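Local coordinates for protein chitinase (Thermococcus kodakarensis KOD1, PDB 5DHD) that hydrolyses chitin, with the domain described here probably binding the polymer, at residues Leu25-Gly28 and Asp32-Val35. Numbering follows the deposited sequence.
With PE3 (3,6,9,12,15,18,21,24,27,30,33,36,39-tridecaoxahentetracontane-1,41-diol), chain G.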
ATOM      1  N   LEU A  25      -0.111  -7.483   4.177  1.00 14.10           N
ATOM      2  CA  LEU A  25       1.020  -8.073   3.493  1.00 12.44           C
ATOM      3  C   LEU A  25       1.372  -9.391   4.164  1.00 15.31           C
ATOM      4  O   LEU A  25       1.566  -9.454   5.374  1.00 18.54           O
ATOM      5  CB  LEU A  25       2.242  -7.146   3.530  1.00 14.12           C
ATOM      6  CG  LEU A  25       2.019  -5.702   3.084  1.00 12.84           C
ATOM      7  CD1 LEU A  25       3.343  -4.929   3.207  1.00 15.75           C
ATOM      8  CD2 LEU A  25       1.498  -5.644   1.627  1.00 15.06           C
ATOM      9  N   ASN A  26       1.435 -10.438   3.359  0.50 14.11           N
ATOM     10  CA  ASN A  26       1.765 -11.766   3.834  0.50 15.29           C
ATOM     11  C   ASN A  26       3.161 -12.040   3.275  0.50 15.96           C
ATOM     12  O   ASN A  26       3.289 -12.556   2.181  0.50 15.63           O
ATOM     13  CB  ASN A  26       0.721 -12.736   3.279  0.50 13.59           C
ATOM     14  CG  ASN A  26       1.111 -14.175   3.456  0.50 18.17           C
ATOM     15  OD1 ASN A  26       1.660 -14.550   4.482  0.50 21.76           O
ATOM     16  ND2 ASN A  26       0.810 -14.997   2.454  0.50 25.06           N
ATOM     17  N   LEU A  27       4.189 -11.656   4.036  1.00 16.97           N
ATOM     18  CA  LEU A  27       5.570 -11.801   3.594  1.00 15.24           C
ATOM     19  C   LEU A  27       6.334 -13.040   4.034  1.00 16.35           C
ATOM     20  O   LEU A  27       7.323 -13.406   3.399  1.00 19.28           O
ATOM     21  CB  LEU A  27       6.338 -10.546   4.022  1.00 17.81           C
ATOM     22  CG  LEU A  27       5.610  -9.228   3.708  1.00 17.17           C
ATOM     23  CD1 LEU A  27       6.459  -8.068   4.243  1.00 18.20           C
ATOM     24  CD2 LEU A  27       5.361  -9.073   2.189  1.00 16.95           C
ATOM     25  N   GLY A  28       5.891 -13.674   5.116  1.00 17.20           N
ATOM     26  CA  GLY A  28       6.574 -14.863   5.600  1.00 19.22           C
ATOM     27  C   GLY A  28       7.834 -14.554   6.391  1.00 22.10           C
ATOM     28  O   GLY A  28       8.537 -15.464   6.833  1.00 23.86           O
ATOM     29  N   ASP A  32      11.965  -4.812   4.689  1.00 18.92           N
ATOM     30  CA  ASP A  32      11.779  -3.380   4.552  1.00 18.85           C
ATOM     31  C   ASP A  32      10.975  -3.256   3.262  1.00 20.95           C
ATOM     32  O   ASP A  32      11.486  -2.849   2.218  1.00 21.37           O
ATOM     33  CB  ASP A  32      13.131  -2.671   4.428  1.00 24.69           C
ATOM     34  CG  ASP A  32      13.918  -2.725   5.730  1.00 23.85           C
ATOM     35  OD1 ASP A  32      13.329  -2.402   6.768  1.00 26.93           O
ATOM     36  OD2 ASP A  32      15.109  -3.080   5.712  1.00 37.00           O
ATOM     37  N   TRP A  33       9.708  -3.645   3.340  1.00 15.31           N
ATOM     38  CA  TRP A  33       8.841  -3.600   2.175  1.00 14.58           C
ATOM     39  C   TRP A  33       8.541  -2.191   1.701  1.00 12.93           C
ATOM     40  O   TRP A  33       8.672  -1.218   2.449  1.00 13.97           O
ATOM     41  CB  TRP A  33       7.535  -4.353   2.467  1.00 14.27           C
ATOM     42  CG  TRP A  33       6.814  -3.961   3.745  1.00 13.45           C
ATOM     43  CD1 TRP A  33       6.848  -4.623   4.935  1.00 13.27           C
ATOM     44  CD2 TRP A  33       5.886  -2.876   3.905  1.00 13.02           C
ATOM     45  NE1 TRP A  33       5.980  -4.024   5.832  1.00 12.81           N
ATOM     46  CE2 TRP A  33       5.385  -2.950   5.220  1.00 11.51           C
ATOM     47  CE3 TRP A  33       5.426  -1.855   3.056  1.00 13.57           C
ATOM     48  CZ2 TRP A  33       4.440  -2.032   5.719  1.00 13.84           C
ATOM     49  CZ3 TRP A  33       4.485  -0.942   3.545  1.00 13.39           C
ATOM     50  CH2 TRP A  33       4.005  -1.039   4.864  1.00 12.76           C
ATOM     51  N   VAL A  34       8.148  -2.096   0.435  1.00 14.57           N
ATOM     52  CA  VAL A  34       7.808  -0.826  -0.177  1.00 15.34           C
ATOM     53  C   VAL A  34       6.537  -1.020  -0.986  1.00 16.33           C
ATOM     54  O   VAL A  34       6.498  -1.837  -1.902  1.00 16.46           O
ATOM     55  CB  VAL A  34       8.930  -0.354  -1.141  1.00 17.06           C
ATOM     56  CG1 VAL A  34       8.531   0.948  -1.827  1.00 19.87           C
ATOM     57  CG2 VAL A  34      10.222  -0.148  -0.358  1.00 18.29           C
ATOM     58  N   VAL A  35       5.489  -0.287  -0.629  1.00 13.31           N
ATOM     59  CA  VAL A  35       4.237  -0.377  -1.364  1.00 13.49           C
ATOM     60  C   VAL A  35       4.045   0.933  -2.120  1.00 13.88           C
ATOM     61  O   VAL A  35       3.977   2.004  -1.516  1.00 15.43           O
ATOM     62  CB  VAL A  35       3.054  -0.642  -0.436  1.00 12.78           C
ATOM     63  CG1 VAL A  35       1.731  -0.461  -1.180  1.00 14.75           C
ATOM     64  CG2 VAL A  35       3.143  -2.066   0.086  1.00 15.38           C
TER
HETATM   65  O31 PE3 G 806       4.457 -15.232   1.108  1.00 50.40           O
HETATM   66  C30 PE3 G 806       3.310 -15.826   0.497  1.00 57.62           C
HETATM   67  C29 PE3 G 806       3.223 -15.383  -0.964  1.00 54.33           C
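Leu25–Gly28 and Asp32–Val35 face each other across the interior of a beta sandwich, their closest CA atoms, Leu27 CA and Trp33 CA, 8.9 Å apart, and the contact between the two segments is made by side chains. Strand 19-26 ends in one antiparallel sheet and strand 34-39 belongs to the other, and the short connection between the strands carries the chain from sheet to sheet at one end of the chitin-binding domain's core. Leucine suits position 25: with CG anti to the carbonyl carbon (chi1 -51°), its branched end reaches inward and sets CD1 over the indole face of Trp33, a CH-pi contact 3.5 Å from that methyl to the centroid of the five-membered ring and 16° off its normal. Tryptophan brings a broad apolar face and one polar group, and the buried NE1 is satisfied by Asn68 O, a bond that helps fix the ring's rotation; Phe75 also meets the indole. Replacing Trp33 by alanine would probably leave Leu25 CD1 without its aromatic floor and Asn68 O without its indole donor. Val35, beta-branched and at home in a strand, extends the apolar layer, its CG2 lying 4.2 Å from Leu25 CD2. Leu90 of strand 85-92 packs against Leu25, Leu27 and Val35. Leu27, whose apolar branched end suits this buried position, crosses the indole at about a right angle, its CD1 3.5 Å from Trp33 CD1.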